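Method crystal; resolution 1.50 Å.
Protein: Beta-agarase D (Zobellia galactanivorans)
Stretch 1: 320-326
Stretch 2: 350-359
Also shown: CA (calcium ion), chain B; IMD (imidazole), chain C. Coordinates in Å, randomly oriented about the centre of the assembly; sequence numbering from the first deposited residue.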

# COMPACT_ATOMS: atom_id res chain seq x y z
N ASP A 320 8.56 2.47 -8.39
CA ASP A 320 9.42 1.98 -7.32
C ASP A 320 8.62 1.17 -6.32
O ASP A 320 7.52 1.57 -5.93
N ILE A 321 9.20 0.06 -5.86
CA ILE A 321 8.62 -0.70 -4.74
C ILE A 321 9.10 -0.06 -3.44
O ILE A 321 10.31 0.10 -3.23
N ILE A 322 8.14 0.32 -2.60
CA ILE A 322 8.41 0.96 -1.32
C ILE A 322 7.76 0.15 -0.20
O ILE A 322 6.62 -0.32 -0.32
N ILE A 323 8.51 -0.07 0.88
CA ILE A 323 7.93 -0.67 2.08
C ILE A 323 8.18 0.30 3.20
O ILE A 323 9.30 0.81 3.35
N ASN A 324 7.15 0.59 3.99
CA ASN A 324 7.34 1.53 5.09
C ASN A 324 6.30 1.41 6.19
O ASN A 324 5.37 0.60 6.09
N VAL A 325 6.47 2.23 7.22
CA VAL A 325 5.46 2.43 8.24
C VAL A 325 5.13 3.93 8.21
O VAL A 325 6.02 4.76 8.00
N GLU A 326 3.86 4.28 8.44
CA GLU A 326 3.42 5.69 8.44
C GLU A 326 2.45 5.99 9.55
O GLU A 326 1.57 5.19 9.85
N ASN A 350 6.88 -3.13 15.06
CA ASN A 350 7.93 -3.57 14.15
C ASN A 350 7.33 -4.45 13.06
O ASN A 350 6.91 -5.58 13.30
N LEU A 351 7.29 -3.90 11.85
CA LEU A 351 6.77 -4.61 10.69
C LEU A 351 7.79 -5.65 10.24
O LEU A 351 8.94 -5.31 10.05
N LEU A 352 7.36 -6.90 10.05
CA LEU A 352 8.27 -7.98 9.63
C LEU A 352 7.87 -8.51 8.27
O LEU A 352 6.75 -9.01 8.12
N VAL A 353 8.75 -8.39 7.28
CA VAL A 353 8.49 -8.96 5.97
C VAL A 353 9.44 -10.15 5.76
O VAL A 353 10.66 -10.02 5.67
N ASP A 354 8.84 -11.33 5.70
CA ASP A 354 9.60 -12.56 5.49
C ASP A 354 10.20 -12.60 4.09
O ASP A 354 11.37 -13.00 3.91
N TRP A 355 9.42 -12.18 3.10
CA TRP A 355 9.87 -12.16 1.72
C TRP A 355 8.96 -11.32 0.86
O TRP A 355 7.80 -11.09 1.19
N ILE A 356 9.51 -10.84 -0.25
CA ILE A 356 8.75 -10.20 -1.31
C ILE A 356 9.25 -10.75 -2.64
O ILE A 356 10.47 -10.77 -2.90
N ARG A 357 8.32 -11.21 -3.46
CA ARG A 357 8.67 -11.81 -4.74
C ARG A 357 7.97 -11.06 -5.87
O ARG A 357 6.86 -10.55 -5.71
N VAL A 358 8.64 -11.02 -7.02
CA VAL A 358 8.17 -10.27 -8.17
C VAL A 358 8.28 -11.19 -9.37
O VAL A 358 9.35 -11.78 -9.60
N TYR A 359 7.18 -11.34 -10.12
CA TYR A 359 7.16 -12.14 -11.35
C TYR A 359 6.60 -11.35 -12.52
O TYR A 359 5.82 -10.41 -12.35

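How do two strands with no hydrogen bond between them hold together? They face each other through their side chains: the axes approach to 8.4 Å and run nearly antiparallel, at 159°, leaving room for one apolar layer. Along stretch 1, I321, I323 and V325 point toward stretch 2, as alternation in a strand allows, while D320 and I322 lie out of reach. From stretch 2, L351, V353, I356 and V358 point back; the spacing from V353 to I356 departs from strict alternation, and D354 between them has a helix-like backbone (-68/-42).

What does I321 meet? With chi1 m and chi2 t, it places CG2 4.0 Å from CD1 of I356 and its own CD1 4.1 Å from CG2 of V358. I356 is extended, t at both angles, so its CD1 reaches far enough to touch I323 as well.

Why is more of I323 covered by the other stretch than of any other residue? Also m and t, it touches three residues: its CD1 lies 4.2 Å from I356 CD1, while its CG2 sits 4.0 Å from L351 CD2 and 4.3 Å from V353 CG2. V353 is t; L351 is t, then p.

How does the layer close beyond I323? N324 points away, but its backbone O lies 3.9 Å from L351 CD2. V325, in the t rotamer, then sets CG2 4.1 Å from L351 CB; the two are also the closest pair in the register, CA to CA 7.6 Å.

Where do the polar side chains go? None makes a hydrogen bond across to the other stretch. N324 ND2 donates to E326 OE2 at 2.9 Å, and the same OE2 accepts from imidazole N3 at 2.8 Å. On stretch 2, D354 binds calcium through O at 2.5 Å and OD1 at 2.4 Å, with a water and ligands elsewhere in the structure completing the site.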

# COMPACT_ATOMS: atom_id res chain seq x y z
CB ASP A 320 10.04 3.16 -6.56
CG ASP A 320 10.91 4.03 -7.46
OD1 ASP A 320 11.77 3.46 -8.17
OD2 ASP A 320 10.74 5.26 -7.44
CB ILE A 321 9.07 -2.18 -4.72
CG1 ILE A 321 8.71 -2.88 -6.02
CG2 ILE A 321 8.42 -2.90 -3.52
CD1 ILE A 321 9.48 -4.19 -6.22
CB ILE A 322 7.87 2.41 -1.29
CG1 ILE A 322 8.55 3.24 -2.42
CG2 ILE A 322 8.08 3.03 0.08
CD1 ILE A 322 7.98 4.62 -2.64
CB ILE A 323 8.55 -2.05 2.39
CG1 ILE A 323 8.32 -2.99 1.21
CG2 ILE A 323 7.92 -2.61 3.69
CD1 ILE A 323 8.99 -4.35 1.37
CB ASN A 324 7.44 3.00 4.59
CG ASN A 324 6.09 3.62 4.21
OD1 ASN A 324 5.04 3.13 4.60
ND2 ASN A 324 6.13 4.72 3.47
CB VAL A 325 6.01 1.98 9.61
CG1 VAL A 325 5.21 2.58 10.79
CG2 VAL A 325 6.06 0.44 9.64
CB GLU A 326 2.74 6.06 7.11
CG GLU A 326 3.69 6.04 5.93
CD GLU A 326 2.99 6.31 4.61
OE1 GLU A 326 1.77 6.65 4.61
OE2 GLU A 326 3.66 6.19 3.56
CB ASN A 350 9.01 -4.33 14.91
CG ASN A 350 10.20 -4.69 14.05
OD1 ASN A 350 10.45 -4.09 13.02
ND2 ASN A 350 10.96 -5.68 14.50
CB LEU A 351 6.50 -3.59 9.58
CG LEU A 351 5.92 -4.15 8.28
CD1 LEU A 351 4.49 -4.61 8.44
CD2 LEU A 351 6.00 -3.09 7.19
CB LEU A 352 8.25 -9.15 10.63
CG LEU A 352 8.71 -8.85 12.06
CD1 LEU A 352 8.63 -10.12 12.88
CD2 LEU A 352 10.11 -8.26 12.11
CB VAL A 353 8.62 -7.94 4.81
CG1 VAL A 353 8.27 -8.59 3.48
CG2 VAL A 353 7.73 -6.69 5.07
CB ASP A 354 8.65 -13.73 5.72
CG ASP A 354 9.32 -15.10 5.67
OD1 ASP A 354 10.57 -15.21 5.69
OD2 ASP A 354 8.56 -16.09 5.62
CB TRP A 355 9.98 -13.58 1.15
CG TRP A 355 8.79 -14.51 1.27
CD1 TRP A 355 8.69 -15.56 2.13
CD2 TRP A 355 7.60 -14.56 0.44
NE1 TRP A 355 7.52 -16.25 1.93
CE2 TRP A 355 6.83 -15.66 0.91
CE3 TRP A 355 7.09 -13.78 -0.61
CZ2 TRP A 355 5.59 -16.00 0.34
CZ3 TRP A 355 5.85 -14.12 -1.17
CH2 TRP A 355 5.12 -15.23 -0.69
CB ILE A 356 8.82 -8.65 -1.21
CG1 ILE A 356 7.89 -7.98 -2.23
CG2 ILE A 356 10.27 -8.15 -1.29
CD1 ILE A 356 7.73 -6.50 -1.99
CB ARG A 357 8.31 -13.30 -4.76
CG ARG A 357 6.83 -13.63 -4.68
CD ARG A 357 6.66 -15.14 -4.54
NE ARG A 357 5.26 -15.53 -4.36
CZ ARG A 357 4.83 -16.77 -4.53
NH1 ARG A 357 5.67 -17.74 -4.90
NH2 ARG A 357 3.55 -17.05 -4.29
CB VAL A 358 9.04 -9.02 -8.39
CG1 VAL A 358 8.59 -8.27 -9.62
CG2 VAL A 358 9.01 -8.12 -7.16
CB TYR A 359 6.27 -13.37 -11.18
CG TYR A 359 6.69 -14.36 -10.13
CD1 TYR A 359 7.56 -15.43 -10.42
CD2 TYR A 359 6.17 -14.27 -8.83
CE1 TYR A 359 7.92 -16.35 -9.42
CE2 TYR A 359 6.51 -15.17 -7.85
CZ TYR A 359 7.39 -16.22 -8.14
OH TYR A 359 7.70 -17.11 -7.13
CA CA B . 12.76 -14.77 4.95
N1 IMD C . 0.55 4.96 0.07
C2 IMD C . 1.59 5.56 0.66
N3 IMD C . 1.57 5.24 1.97
C4 IMD C . 0.52 4.42 2.21
C5 IMD C . -0.12 4.24 1.00
O HOH W 1 12.94 -16.43 6.70